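Local atomic coordinates of choline dehydrogenase and related flavoproteins (Aspergillus oryzae, PDB entry 3Q9T), a protein that oxidises formate as a formate oxidase of the glucose-methanol-choline oxidoreductase family, working with a modified flavin, 8-formyl-FAD. Residues Ala369-Ala374 / Asp382-Leu387; Asn42-Pro47 / Phe214-Pro219; Arg79-Asn84 / Gln405-Thr410; Thr283-Arg288 / Glu432-Ser437. All blocks are in the same frame, centred on the assembly; numbering follows the deposited sequence. Where two conformers were deposited one is given.

Interaction 1 of 4, residues Ala369-Ala374 / Asp382-Leu387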
loop_
_atom_site.group_PDB
_atom_site.type_symbol
_atom_site.label_atom_id
_atom_site.label_comp_id
_atom_site.label_asym_id
_atom_site.label_seq_id
_atom_site.Cartn_x
_atom_site.Cartn_y
_atom_site.Cartn_z
ATOM N N ALA A 369 2.318 -8.508 -28.880
ATOM C CA ALA A 369 3.118 -7.656 -29.775
ATOM C C ALA A 369 4.333 -7.054 -29.065
ATOM O O ALA A 369 5.436 -7.047 -29.601
ATOM C CB ALA A 369 2.259 -6.546 -30.378
ATOM N N GLU A 370 4.122 -6.544 -27.857
ATOM C CA GLU A 370 5.227 -5.997 -27.078
ATOM C C GLU A 370 6.350 -7.020 -26.758
ATOM O O GLU A 370 7.526 -6.716 -26.936
ATOM C CB GLU A 370 4.720 -5.289 -25.820
ATOM C CG GLU A 370 5.835 -4.579 -25.066
ATOM C CD GLU A 370 5.357 -3.858 -23.816
ATOM O OE1 GLU A 370 6.165 -3.749 -22.861
ATOM O OE2 GLU A 370 4.189 -3.402 -23.788
ATOM N N TYR A 371 6.004 -8.222 -26.299
ATOM C CA TYR A 371 7.044 -9.237 -26.087
ATOM C C TYR A 371 7.801 -9.525 -27.372
ATOM O O TYR A 371 9.028 -9.634 -27.361
ATOM C CB TYR A 371 6.497 -10.556 -25.517
ATOM C CG TYR A 371 7.565 -11.631 -25.450
ATOM C CD1 TYR A 371 7.796 -12.485 -26.525
ATOM C CD2 TYR A 371 8.372 -11.765 -24.331
ATOM C CE1 TYR A 371 8.770 -13.463 -26.478
ATOM C CE2 TYR A 371 9.362 -12.735 -24.274
ATOM C CZ TYR A 371 9.555 -13.577 -25.351
ATOM O OH TYR A 371 10.533 -14.531 -25.292
ATOM N N ARG A 372 7.070 -9.656 -28.473
ATOM C CA ARG A 372 7.691 -9.964 -29.755
ATOM C C ARG A 372 8.738 -8.912 -30.105
ATOM O O ARG A 372 9.866 -9.246 -30.473
ATOM C CB ARG A 372 6.641 -10.070 -30.881
ATOM C CG ARG A 372 5.893 -11.394 -30.917
ATOM C CD ARG A 372 5.184 -11.644 -32.265
ATOM N NE ARG A 372 4.382 -10.500 -32.696
ATOM C CZ ARG A 372 3.118 -10.294 -32.353
ATOM N NH1 ARG A 372 2.487 -11.154 -31.565
ATOM N NH2 ARG A 372 2.484 -9.220 -32.796
ATOM N N LYS A 373 8.357 -7.644 -29.990
ATOM C CA LYS A 373 9.269 -6.526 -30.233
ATOM C C LYS A 373 10.477 -6.523 -29.274
ATOM O O LYS A 373 11.611 -6.272 -29.684
ATOM C CB LYS A 373 8.502 -5.211 -30.105
ATOM C CG LYS A 373 9.346 -3.980 -30.338
ATOM C CD LYS A 373 8.674 -2.735 -29.785
ATOM C CE LYS A 373 7.317 -2.499 -30.420
ATOM N NZ LYS A 373 6.492 -1.585 -29.568
ATOM N N ALA A 374 10.245 -6.807 -27.997
ATOM C CA ALA A 374 11.344 -6.799 -27.029
ATOM C C ALA A 374 12.338 -7.923 -27.331
ATOM O O ALA A 374 13.537 -7.741 -27.213
ATOM C CB ALA A 374 10.818 -6.916 -25.600
ATOM N N ASP A 382 15.112 -14.752 -26.075
ATOM C CA ASP A 382 14.112 -14.544 -25.036
ATOM C C ASP A 382 14.690 -13.727 -23.892
ATOM O O ASP A 382 15.682 -14.129 -23.286
ATOM C CB ASP A 382 13.642 -15.903 -24.499
ATOM C CG ASP A 382 12.746 -15.775 -23.291
ATOM O OD1 ASP A 382 12.866 -16.620 -22.377
ATOM O OD2 ASP A 382 11.915 -14.833 -23.254
ATOM N N PRO A 383 14.070 -12.574 -23.587
ATOM C CA PRO A 383 14.548 -11.724 -22.485
ATOM C C PRO A 383 14.581 -12.426 -21.138
ATOM O O PRO A 383 15.518 -12.207 -20.383
ATOM C CB PRO A 383 13.532 -10.567 -22.455
ATOM C CG PRO A 383 12.985 -10.503 -23.860
ATOM C CD PRO A 383 12.991 -11.932 -24.365
ATOM N N PHE A 384 13.576 -13.242 -20.834
ATOM C CA PHE A 384 13.474 -13.846 -19.504
ATOM C C PHE A 384 14.461 -14.986 -19.257
ATOM O O PHE A 384 15.253 -14.955 -18.296
ATOM C CB PHE A 384 12.040 -14.337 -19.236
ATOM C CG PHE A 384 10.989 -13.296 -19.492
ATOM C CD1 PHE A 384 10.739 -12.298 -18.560
ATOM C CD2 PHE A 384 10.251 -13.317 -20.661
ATOM C CE1 PHE A 384 9.780 -11.332 -18.798
ATOM C CE2 PHE A 384 9.291 -12.357 -20.904
ATOM C CZ PHE A 384 9.051 -11.362 -19.971
ATOM N N SER A 385 14.403 -15.992 -20.117
ATOM C CA SER A 385 15.180 -17.216 -19.925
ATOM C C SER A 385 15.887 -17.601 -21.225
ATOM O O SER A 385 15.524 -18.594 -21.854
ATOM C CB SER A 385 14.253 -18.355 -19.504
ATOM O OG SER A 385 13.644 -18.103 -18.254
ATOM N N PRO A 386 16.900 -16.817 -21.631
ATOM C CA PRO A 386 17.517 -17.024 -22.947
ATOM C C PRO A 386 18.338 -18.311 -23.024
ATOM O O PRO A 386 18.908 -18.606 -24.069
ATOM C CB PRO A 386 18.448 -15.819 -23.086
ATOM C CG PRO A 386 18.811 -15.459 -21.666
ATOM C CD PRO A 386 17.572 -15.755 -20.854
ATOM N N LEU A 387 18.395 -19.061 -21.933
ATOM C CA LEU A 387 19.276 -20.225 -21.845
ATOM C C LEU A 387 18.463 -21.472 -21.520
ATOM O O LEU A 387 18.986 -22.440 -20.971
ATOM C CB LEU A 387 20.333 -20.001 -20.758
ATOM C CG LEU A 387 21.762 -19.573 -21.093
ATOM C CD1 LEU A 387 21.862 -18.770 -22.378
ATOM C CD2 LEU A 387 22.358 -18.801 -19.924
#
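With chi1 at 174° in Tyr371 and 172° in Asp382, each side chain leaves its backbone trans to the amide nitrogen, and these two swings bring phenol and carboxylate together between helix 369-377 and the loop that follows it. The hydroxyl donates a very short hydrogen bond, Tyr371 OH to Asp382 OD2 at 2.5 Å, with the acceptor lying in the plane of the phenol ring. Tyrosine suits the place because its rigid ring carries a donor far from the helix while offering apolar flanks. On one such flank Tyr371 CE2 meets Phe384 CE2 at 3.4 Å; the ring planes are nearly parallel, 5° apart, and the rings touch rim to rim without overlapping. Pro383 CD approaches the same ring obliquely, 3.7 Å from Tyr371 CE2. Leu365 of helix 362-365 touches both aromatic side chains, and helix 454-473 packs against Phe384. The second carboxylate oxygen is also engaged: Asp382 OD1 makes a salt bridge to Arg360 and a hydrogen bond with His391, which probably favours the charged form of the acid. From above the carboxylate plane Ser385 N donates to Asp382 OD1 at 2.8 Å, a bond to the amide three residues on that defines an Asx motif.

Interaction 2 of 4, residues Asn42-Pro47 / Phe214-Pro219; sequences NPEDIP and FVKNKP
Glu44 and Lys216 make the whole of this small surface contact, burying 82 Å² between the two segments. The glutamate projects from the short 3-10 turn 43-45 with its chain extended beyond CG, and its carboxylate reaches across to the loop 214-219. Lys216 answers with a folded chain: chi1 of 49° sets CG between the backbone N and the carbonyl carbon, and further bends at chi3 (-83°) and chi4 (-87°) curl the end round; the two side chains cross at about a right angle. In the conformer given, one of two deposited for Glu44, Glu44 OE1 and Lys216 NZ are 3.8 Å apart, a long salt bridge. The approach of Glu44 OE2 to the lysine methylenes is too close to be relied on. The glutamate's base is firmer: within its turn Ile46 N bonds to Pro43 O at 2.8 Å, and the Glu44 side chain also rests on Phe212. Beside Lys216, Val215 packs against helix 16-25 and strand 221-224. Two long, flexible, oppositely charged residues suit such an open site, and a bridge this long implies a modest electrostatic attraction, probably mobile, rather than a fixed bond.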
loop_
_atom_site.group_PDB
_atom_site.type_symbol
_atom_site.label_atom_id
_atom_site.label_comp_id
_atom_site.label_asym_id
_atom_site.label_seq_id
_atom_site.Cartn_x
_atom_site.Cartn_y
_atom_site.Cartn_z
ATOM N N ASN A 42 14.858 -22.528 21.285
ATOM C CA ASN A 42 14.276 -23.868 21.330
ATOM C C ASN A 42 13.104 -24.079 20.358
ATOM O O ASN A 42 12.003 -24.440 20.786
ATOM C CB ASN A 42 13.787 -24.166 22.750
ATOM C CG ASN A 42 12.719 -23.178 23.209
ATOM O OD1 ASN A 42 12.719 -22.026 22.783
ATOM N ND2 ASN A 42 11.803 -23.626 24.072
ATOM N N PRO A 43 13.327 -23.847 19.056
ATOM C CA PRO A 43 12.244 -24.041 18.072
ATOM C C PRO A 43 11.663 -25.446 18.076
ATOM O O PRO A 43 10.459 -25.580 17.871
ATOM C CB PRO A 43 12.934 -23.785 16.722
ATOM C CG PRO A 43 14.403 -23.938 16.994
ATOM C CD PRO A 43 14.579 -23.417 18.411
ATOM N N GLU A 44 12.492 -26.472 18.294
ATOM C CA GLU A 44 11.994 -27.844 18.273
ATOM C C GLU A 44 10.930 -28.076 19.339
ATOM O O GLU A 44 10.181 -29.033 19.260
ATOM C CB GLU A 44 13.131 -28.869 18.406
ATOM C CG GLU A 44 14.076 -28.903 17.214
ATOM C CD GLU A 44 15.213 -29.895 17.391
ATOM O OE1 GLU A 44 14.979 -31.116 17.279
ATOM O OE2 GLU A 44 16.349 -29.448 17.645
ATOM N N ASP A 45 10.846 -27.178 20.320
ATOM C CA ASP A 45 9.814 -27.274 21.355
ATOM C C ASP A 45 8.483 -26.599 20.976
ATOM O O ASP A 45 7.539 -26.610 21.770
ATOM C CB ASP A 45 10.300 -26.643 22.658
ATOM C CG ASP A 45 11.399 -27.437 23.323
ATOM O OD1 ASP A 45 11.594 -28.629 22.972
ATOM O OD2 ASP A 45 12.053 -26.856 24.217
ATOM N N ILE A 46 8.418 -25.982 19.794
ATOM C CA ILE A 46 7.220 -25.239 19.389
ATOM C C ILE A 46 6.420 -25.991 18.316
ATOM O O ILE A 46 6.858 -26.100 17.182
ATOM C CB ILE A 46 7.577 -23.833 18.848
ATOM C CG1 ILE A 46 8.550 -23.115 19.792
ATOM C CG2 ILE A 46 6.314 -22.996 18.669
ATOM C CD1 ILE A 46 7.953 -22.758 21.141
ATOM N N PRO A 47 5.249 -26.531 18.683
ATOM C CA PRO A 47 4.426 -27.297 17.737
ATOM C C PRO A 47 4.212 -26.591 16.395
ATOM O O PRO A 47 4.411 -27.212 15.361
ATOM C CB PRO A 47 3.093 -27.451 18.478
ATOM C CG PRO A 47 3.475 -27.422 19.931
ATOM C CD PRO A 47 4.651 -26.474 20.029
ATOM N N PHE A 214 21.334 -28.549 12.570
ATOM C CA PHE A 214 22.779 -28.516 12.395
ATOM C C PHE A 214 23.536 -28.267 13.706
ATOM O O PHE A 214 24.716 -28.618 13.825
ATOM C CB PHE A 214 23.159 -27.375 11.451
ATOM C CG PHE A 214 23.426 -27.797 10.045
ATOM C CD1 PHE A 214 24.649 -28.356 9.695
ATOM C CD2 PHE A 214 22.471 -27.601 9.054
ATOM C CE1 PHE A 214 24.917 -28.735 8.377
ATOM C CE2 PHE A 214 22.731 -27.979 7.733
ATOM C CZ PHE A 214 23.954 -28.544 7.394
ATOM N N VAL A 215 22.888 -27.630 14.677
ATOM C CA VAL A 215 23.649 -27.030 15.785
ATOM C C VAL A 215 23.308 -27.517 17.190
ATOM O O VAL A 215 23.745 -26.924 18.184
ATOM C CB VAL A 215 23.556 -25.490 15.764
ATOM C CG1 VAL A 215 24.184 -24.945 14.502
ATOM C CG2 VAL A 215 22.102 -25.037 15.903
ATOM N N LYS A 216 22.543 -28.597 17.281
ATOM C CA LYS A 216 22.206 -29.162 18.586
ATOM C C LYS A 216 23.175 -30.291 18.973
ATOM O O LYS A 216 23.901 -30.827 18.128
ATOM C CB LYS A 216 20.746 -29.628 18.610
ATOM C CG LYS A 216 20.346 -30.502 17.406
ATOM C CD LYS A 216 18.822 -30.630 17.260
ATOM C CE LYS A 216 18.220 -31.714 18.161
ATOM N NZ LYS A 216 18.258 -33.054 17.503
ATOM N N ASN A 217 23.204 -30.623 20.260
ATOM C CA ASN A 217 24.091 -31.670 20.774
ATOM C C ASN A 217 25.542 -31.483 20.341
ATOM O O ASN A 217 26.239 -32.452 20.028
ATOM C CB ASN A 217 23.607 -33.067 20.357
ATOM C CG ASN A 217 22.105 -33.238 20.512
ATOM O OD1 ASN A 217 21.427 -33.692 19.589
ATOM N ND2 ASN A 217 21.575 -32.860 21.676
ATOM N N LYS A 218 25.988 -30.231 20.312
ATOM C CA LYS A 218 27.393 -29.934 20.057
ATOM C C LYS A 218 27.881 -28.927 21.089
ATOM O O LYS A 218 27.609 -27.738 20.996
ATOM C CB LYS A 218 27.587 -29.458 18.622
ATOM C CG LYS A 218 27.123 -30.499 17.622
ATOM C CD LYS A 218 27.094 -29.978 16.211
ATOM C CE LYS A 218 26.443 -31.003 15.294
ATOM N NZ LYS A 218 26.620 -30.648 13.859
ATOM N N PRO A 219 28.588 -29.424 22.108
ATOM C CA PRO A 219 28.916 -28.617 23.282
ATOM C C PRO A 219 29.979 -27.578 22.990
ATOM O O PRO A 219 30.242 -26.745 23.847
ATOM C CB PRO A 219 29.444 -29.649 24.279
ATOM C CG PRO A 219 29.977 -30.757 23.432
ATOM C CD PRO A 219 29.090 -30.806 22.214
#

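Interaction 3 of 4, residues Arg79-Asn84 / Gln405-Thr410; sequences RIEKPN and QWHFPT
Glu81 and His407 form the polar heart of this contact. His407 NE2 donates to Glu81 OE2 at 2.7 Å; the bond is nearly straight, with an N-H...O angle of 170°, lies in the imidazole plane and uses the syn lone pair of the oxygen, while carboxylate and ring are turned 61° against each other. Next to it the indole of Trp406 meets the aliphatic part of the glutamate at a slant, Trp406 CZ3 being 3.8 Å from Glu81 CB. Over one face of the indole, offset toward the rim, comes Pro83 O, 4.2 Å from Trp406 CH2. A glutamate fits here because it offers methylenes to the indole and an acceptor to the histidine, its chain bending at chi2 (-79°) to serve both.

The second shell fixes these groups. Arg79 NH1 forms a salt bridge with Glu81 OE2 at 2.6 Å from the anti side, tilted out of the carboxylate plane, so that one oxygen is gripped by two donors. Arg79 in turn is held by Tyr77 and by the carbonyls of Leu502 and Cys505. Trp406 NE1 bonds to Ala403 O, and His407 ND1 pairs with Asp503 of the second subunit.

The contact thus joins the hairpin 67-74/77-81 to the loop between strands 392-397 and 415-423. Trp406 touches Met71 of strand 67-74 and also packs on strand 506-507, while helix 494-504 of the same chain lies beside Arg79 and that of the second subunit meets His407 at the dimer interface.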
loop_
_atom_site.group_PDB
_atom_site.type_symbol
_atom_site.label_atom_id
_atom_site.label_comp_id
_atom_site.label_asym_id
_atom_site.label_seq_id
_atom_site.Cartn_x
_atom_site.Cartn_y
_atom_site.Cartn_z
ATOM N N ARG A 79 2.536 -0.126 -3.826
ATOM C CA ARG A 79 1.915 -0.789 -2.691
ATOM C C ARG A 79 2.976 -1.188 -1.667
ATOM O O ARG A 79 4.058 -1.652 -2.018
ATOM C CB ARG A 79 1.141 -2.010 -3.164
ATOM C CG ARG A 79 0.578 -2.879 -2.069
ATOM C CD ARG A 79 -0.693 -3.548 -2.558
ATOM N NE ARG A 79 -0.478 -4.397 -3.727
ATOM C CZ ARG A 79 0.052 -5.618 -3.666
ATOM N NH1 ARG A 79 0.421 -6.126 -2.501
ATOM N NH2 ARG A 79 0.215 -6.339 -4.761
ATOM N N ILE A 80 2.658 -1.000 -0.400
ATOM C CA ILE A 80 3.546 -1.402 0.664
ATOM C C ILE A 80 2.748 -2.411 1.471
ATOM O O ILE A 80 1.530 -2.306 1.566
ATOM C CB ILE A 80 4.016 -0.201 1.497
ATOM C CG1 ILE A 80 4.974 -0.650 2.611
ATOM C CG2 ILE A 80 2.809 0.567 2.062
ATOM C CD1 ILE A 80 5.502 0.528 3.469
ATOM N N GLU A 81 3.415 -3.439 1.978
ATOM C CA GLU A 81 2.708 -4.491 2.704
ATOM C C GLU A 81 3.353 -4.845 4.033
ATOM O O GLU A 81 4.556 -4.608 4.256
ATOM C CB GLU A 81 2.589 -5.759 1.853
ATOM C CG GLU A 81 1.773 -5.603 0.567
ATOM C CD GLU A 81 0.265 -5.647 0.803
ATOM O OE1 GLU A 81 -0.160 -5.923 1.941
ATOM O OE2 GLU A 81 -0.501 -5.416 -0.161
ATOM N N LYS A 82 2.535 -5.420 4.908
ATOM C CA LYS A 82 3.011 -6.028 6.132
ATOM C C LYS A 82 2.034 -7.132 6.468
ATOM O O LYS A 82 0.838 -6.914 6.439
ATOM C CB LYS A 82 3.085 -4.996 7.258
ATOM C CG LYS A 82 3.300 -5.573 8.644
ATOM C CD LYS A 82 3.138 -4.479 9.672
ATOM C CE LYS A 82 3.313 -4.985 11.071
ATOM N NZ LYS A 82 4.683 -5.448 11.265
ATOM N N PRO A 83 2.541 -8.324 6.806
ATOM C CA PRO A 83 3.954 -8.625 7.036
ATOM C C PRO A 83 4.672 -9.188 5.821
ATOM O O PRO A 83 4.124 -10.002 5.105
ATOM C CB PRO A 83 3.877 -9.735 8.092
ATOM C CG PRO A 83 2.650 -10.516 7.674
ATOM C CD PRO A 83 1.668 -9.441 7.223
ATOM N N ASN A 84 5.907 -8.762 5.601
ATOM C CA ASN A 84 6.782 -9.477 4.702
ATOM C C ASN A 84 7.547 -10.457 5.574
ATOM O O ASN A 84 8.558 -10.105 6.163
ATOM C CB ASN A 84 7.743 -8.529 4.008
ATOM C CG ASN A 84 8.572 -9.221 2.956
ATOM O OD1 ASN A 84 9.557 -8.663 2.445
ATOM N ND2 ASN A 84 8.166 -10.427 2.595
ATOM N N GLN A 405 -2.880 -15.022 -0.032
ATOM C CA GLN A 405 -4.127 -14.294 -0.263
ATOM C C GLN A 405 -4.202 -13.210 0.795
ATOM O O GLN A 405 -4.968 -13.299 1.759
ATOM C CB GLN A 405 -5.341 -15.215 -0.122
ATOM C CG GLN A 405 -5.499 -16.246 -1.216
ATOM C CD GLN A 405 -5.931 -15.653 -2.542
ATOM O OE1 GLN A 405 -7.110 -15.666 -2.866
ATOM N NE2 GLN A 405 -4.978 -15.146 -3.320
ATOM N N TRP A 406 -3.385 -12.189 0.618
ATOM C CA TRP A 406 -3.132 -11.240 1.693
ATOM C C TRP A 406 -4.310 -10.296 1.927
ATOM O O TRP A 406 -4.419 -9.704 2.991
ATOM C CB TRP A 406 -1.867 -10.438 1.394
ATOM C CG TRP A 406 -0.610 -11.222 1.488
ATOM C CD1 TRP A 406 -0.477 -12.542 1.830
ATOM C CD2 TRP A 406 0.709 -10.735 1.253
ATOM N NE1 TRP A 406 0.844 -12.900 1.816
ATOM C CE2 TRP A 406 1.594 -11.810 1.465
ATOM C CE3 TRP A 406 1.229 -9.490 0.885
ATOM C CZ2 TRP A 406 2.966 -11.682 1.322
ATOM C CZ3 TRP A 406 2.594 -9.364 0.739
ATOM C CH2 TRP A 406 3.447 -10.455 0.965
ATOM N N HIS A 407 -5.194 -10.143 0.943
ATOM C CA HIS A 407 -6.285 -9.179 1.125
ATOM C C HIS A 407 -7.681 -9.755 1.068
ATOM O O HIS A 407 -8.638 -9.008 1.192
ATOM C CB HIS A 407 -6.150 -7.990 0.161
ATOM C CG HIS A 407 -4.954 -7.139 0.445
ATOM N ND1 HIS A 407 -4.951 -6.155 1.411
ATOM C CD2 HIS A 407 -3.703 -7.156 -0.078
ATOM C CE1 HIS A 407 -3.760 -5.582 1.450
ATOM N NE2 HIS A 407 -2.982 -6.176 0.563
ATOM N N PHE A 408 -7.792 -11.076 0.889
ATOM C CA PHE A 408 -9.093 -11.743 0.788
ATOM C C PHE A 408 -9.384 -12.572 2.021
ATOM O O PHE A 408 -8.505 -13.246 2.540
ATOM C CB PHE A 408 -9.156 -12.645 -0.436
ATOM C CG PHE A 408 -8.705 -11.973 -1.707
ATOM C CD1 PHE A 408 -8.939 -10.621 -1.914
ATOM C CD2 PHE A 408 -8.033 -12.698 -2.694
ATOM C CE1 PHE A 408 -8.527 -10.004 -3.103
ATOM C CE2 PHE A 408 -7.610 -12.091 -3.870
ATOM C CZ PHE A 408 -7.863 -10.740 -4.075
ATOM N N PRO A 409 -10.628 -12.523 2.499
ATOM C CA PRO A 409 -10.923 -13.353 3.666
ATOM C C PRO A 409 -10.836 -14.838 3.325
ATOM O O PRO A 409 -10.838 -15.240 2.151
ATOM C CB PRO A 409 -12.354 -12.949 4.050
ATOM C CG PRO A 409 -12.924 -12.293 2.844
ATOM C CD PRO A 409 -11.781 -11.727 2.048
ATOM N N THR A 410 -10.739 -15.656 4.359
ATOM C CA THR A 410 -10.779 -17.092 4.174
ATOM C C THR A 410 -12.213 -17.507 3.906
ATOM O O THR A 410 -13.110 -17.176 4.688
ATOM C CB THR A 410 -10.275 -17.815 5.416
ATOM O OG1 THR A 410 -8.916 -17.420 5.672
ATOM C CG2 THR A 410 -10.350 -19.319 5.203
#

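Interaction 4 of 4, residues Thr283-Arg288 / Glu432-Ser437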
loop_
_atom_site.group_PDB
_atom_site.type_symbol
_atom_site.label_atom_id
_atom_site.label_comp_id
_atom_site.label_asym_id
_atom_site.label_seq_id
_atom_site.Cartn_x
_atom_site.Cartn_y
_atom_site.Cartn_z
ATOM N N THR A 283 28.672 5.396 1.066
ATOM C CA THR A 283 29.124 6.421 1.999
ATOM C C THR A 283 28.083 7.531 2.190
ATOM O O THR A 283 27.869 7.999 3.304
ATOM C CB THR A 283 30.510 6.996 1.586
ATOM O OG1 THR A 283 31.034 7.818 2.640
ATOM C CG2 THR A 283 30.404 7.796 0.291
ATOM N N ARG A 284 27.412 7.910 1.106
ATOM C CA ARG A 284 26.391 8.954 1.159
ATOM C C ARG A 284 25.228 8.501 2.053
ATOM O O ARG A 284 24.677 9.288 2.821
ATOM C CB ARG A 284 25.910 9.276 -0.263
ATOM C CG ARG A 284 25.265 10.634 -0.468
ATOM C CD ARG A 284 24.725 10.764 -1.906
ATOM N NE ARG A 284 25.676 10.250 -2.897
ATOM C CZ ARG A 284 26.747 10.914 -3.330
ATOM N NH1 ARG A 284 27.017 12.130 -2.865
ATOM N NH2 ARG A 284 27.558 10.367 -4.227
ATOM N N GLU A 285 24.880 7.218 1.981
ATOM C CA GLU A 285 23.793 6.683 2.793
ATOM C C GLU A 285 24.170 6.595 4.279
ATOM O O GLU A 285 23.342 6.866 5.137
ATOM C CB GLU A 285 23.336 5.327 2.258
ATOM C CG GLU A 285 22.279 4.630 3.107
ATOM C CD GLU A 285 21.743 3.343 2.482
ATOM O OE1 GLU A 285 22.331 2.834 1.494
ATOM O OE2 GLU A 285 20.718 2.837 2.991
ATOM N N LEU A 286 25.410 6.217 4.582
ATOM C CA LEU A 286 25.897 6.254 5.969
ATOM C C LEU A 286 25.878 7.681 6.564
ATOM O O LEU A 286 25.262 7.910 7.607
ATOM C CB LEU A 286 27.297 5.636 6.095
ATOM C CG LEU A 286 27.398 4.100 6.198
ATOM C CD1 LEU A 286 26.333 3.421 5.355
ATOM C CD2 LEU A 286 28.795 3.584 5.803
ATOM N N SER A 287 26.553 8.625 5.903
ATOM C CA SER A 287 26.615 10.009 6.373
ATOM C C SER A 287 25.227 10.534 6.691
ATOM O O SER A 287 25.025 11.166 7.723
ATOM C CB SER A 287 27.277 10.936 5.343
ATOM O OG SER A 287 28.551 10.460 4.998
ATOM N N ARG A 288 24.280 10.253 5.805
ATOM C CA ARG A 288 22.911 10.725 5.957
ATOM C C ARG A 288 22.328 10.301 7.302
ATOM O O ARG A 288 21.387 10.921 7.798
ATOM C CB ARG A 288 22.038 10.194 4.812
ATOM C CG ARG A 288 20.655 10.840 4.707
ATOM C CD ARG A 288 19.855 10.230 3.553
ATOM N NE ARG A 288 20.712 9.911 2.406
ATOM C CZ ARG A 288 20.509 8.890 1.571
ATOM N NH1 ARG A 288 19.469 8.083 1.748
ATOM N NH2 ARG A 288 21.346 8.672 0.557
ATOM N N GLU A 432 16.070 -2.325 -3.436
ATOM C CA GLU A 432 17.145 -2.010 -2.508
ATOM C C GLU A 432 16.704 -2.138 -1.054
ATOM O O GLU A 432 15.508 -2.054 -0.721
ATOM C CB GLU A 432 17.687 -0.595 -2.776
ATOM C CG GLU A 432 16.600 0.499 -2.810
ATOM C CD GLU A 432 17.187 1.895 -2.942
ATOM O OE1 GLU A 432 16.393 2.861 -3.045
ATOM O OE2 GLU A 432 18.438 2.038 -2.931
ATOM N N VAL A 433 17.681 -2.361 -0.190
ATOM C CA VAL A 433 17.477 -2.231 1.242
ATOM C C VAL A 433 18.241 -1.002 1.721
ATOM O O VAL A 433 19.445 -0.892 1.513
ATOM C CB VAL A 433 17.989 -3.459 1.986
ATOM C CG1 VAL A 433 18.026 -3.197 3.481
ATOM C CG2 VAL A 433 17.118 -4.645 1.663
ATOM N N THR A 434 17.544 -0.066 2.340
ATOM C CA THR A 434 18.214 1.111 2.869
ATOM C C THR A 434 17.962 1.312 4.360
ATOM O O THR A 434 17.039 0.730 4.929
ATOM C CB THR A 434 17.753 2.373 2.117
ATOM O OG1 THR A 434 16.321 2.386 2.068
ATOM C CG2 THR A 434 18.314 2.379 0.691
ATOM N N LEU A 435 18.763 2.164 4.987
ATOM C CA LEU A 435 18.543 2.476 6.383
ATOM C C LEU A 435 17.418 3.482 6.546
ATOM O O LEU A 435 17.275 4.403 5.744
ATOM C CB LEU A 435 19.797 3.046 7.028
ATOM C CG LEU A 435 21.022 2.148 7.136
ATOM C CD1 LEU A 435 22.120 2.949 7.788
ATOM C CD2 LEU A 435 20.703 0.890 7.948
ATOM N N ASN A 436 16.611 3.278 7.579
ATOM C CA ASN A 436 15.637 4.268 7.999
ATOM C C ASN A 436 16.309 5.243 8.962
ATOM O O ASN A 436 15.926 6.410 9.051
ATOM C CB ASN A 436 14.431 3.588 8.666
ATOM C CG ASN A 436 13.373 3.148 7.658
ATOM O OD1 ASN A 436 13.078 3.869 6.703
ATOM N ND2 ASN A 436 12.801 1.959 7.867
ATOM N N SER A 437 17.318 4.742 9.672
ATOM C CA SER A 437 18.053 5.511 10.678
ATOM C C SER A 437 19.182 4.634 11.207
ATOM O O SER A 437 19.412 3.551 10.678
ATOM C CB SER A 437 17.133 5.893 11.836
ATOM O OG SER A 437 16.835 4.743 12.615
#
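Glu285 OE2 is where helix 283-287 grips the end of strand 431-434. Leu435 N donates to this oxygen at 2.9 Å with an angle of 155° at the hydrogen, arriving almost in line with the CD-OE2 bond. The same oxygen is pressed against the preceding residue, 3.0 Å from Thr434 CA and 3.1 Å from Thr434 CB. The long glutamate chain, with chi1 at 175° and straight beyond CG, carries the carboxylate out to the strand. A beta-branched threonine fits the strand and lays its methyl beside the acid, Thr434 CG2 lying 3.4 Å from Glu285 OE2. The strand is the central one of the antiparallel sheet 302-304/431-434/445-447, so Glu285 accepts the amide of Leu435 just where the strand gives way to a loop. Nearby, Leu435 turns its apolar side chain to Met276 and Lys273 of helix 267-277, which also carries the FAD-binding Glu270. The other oxygen meets the strand more loosely: Glu285 OE1 comes no nearer than 4.1 Å, to Thr434 CG2. Glu432 OE2, bonded to Gln302, stands 5.9 Å from Glu285 OE1, two like charges not in contact. Separately, the exposed Arg288 lays a face of its guanidinium over Glu285 CA, offset toward the rim.

The four contacts are separate, and none touches another. Interactions 3 and 4 come closest, about 9 Å between nearest atoms, and their segments alternate along the chain, as do those of interactions 2 and 3. Interaction 1 falls within the chain spans bridged by both 3 and 4, yet lies about 18 Å and 19 Å from them at nearest atoms. Interactions 1 and 2 sit on opposite sides of the chain's centre, their centres 47 Å apart. Toward the flavin cofactor the order is clear: the side chain of Trp406 in interaction 3 is about 8 Å away, Leu435 in interaction 4 about 11 Å and Glu44 in interaction 2 about 14 Å.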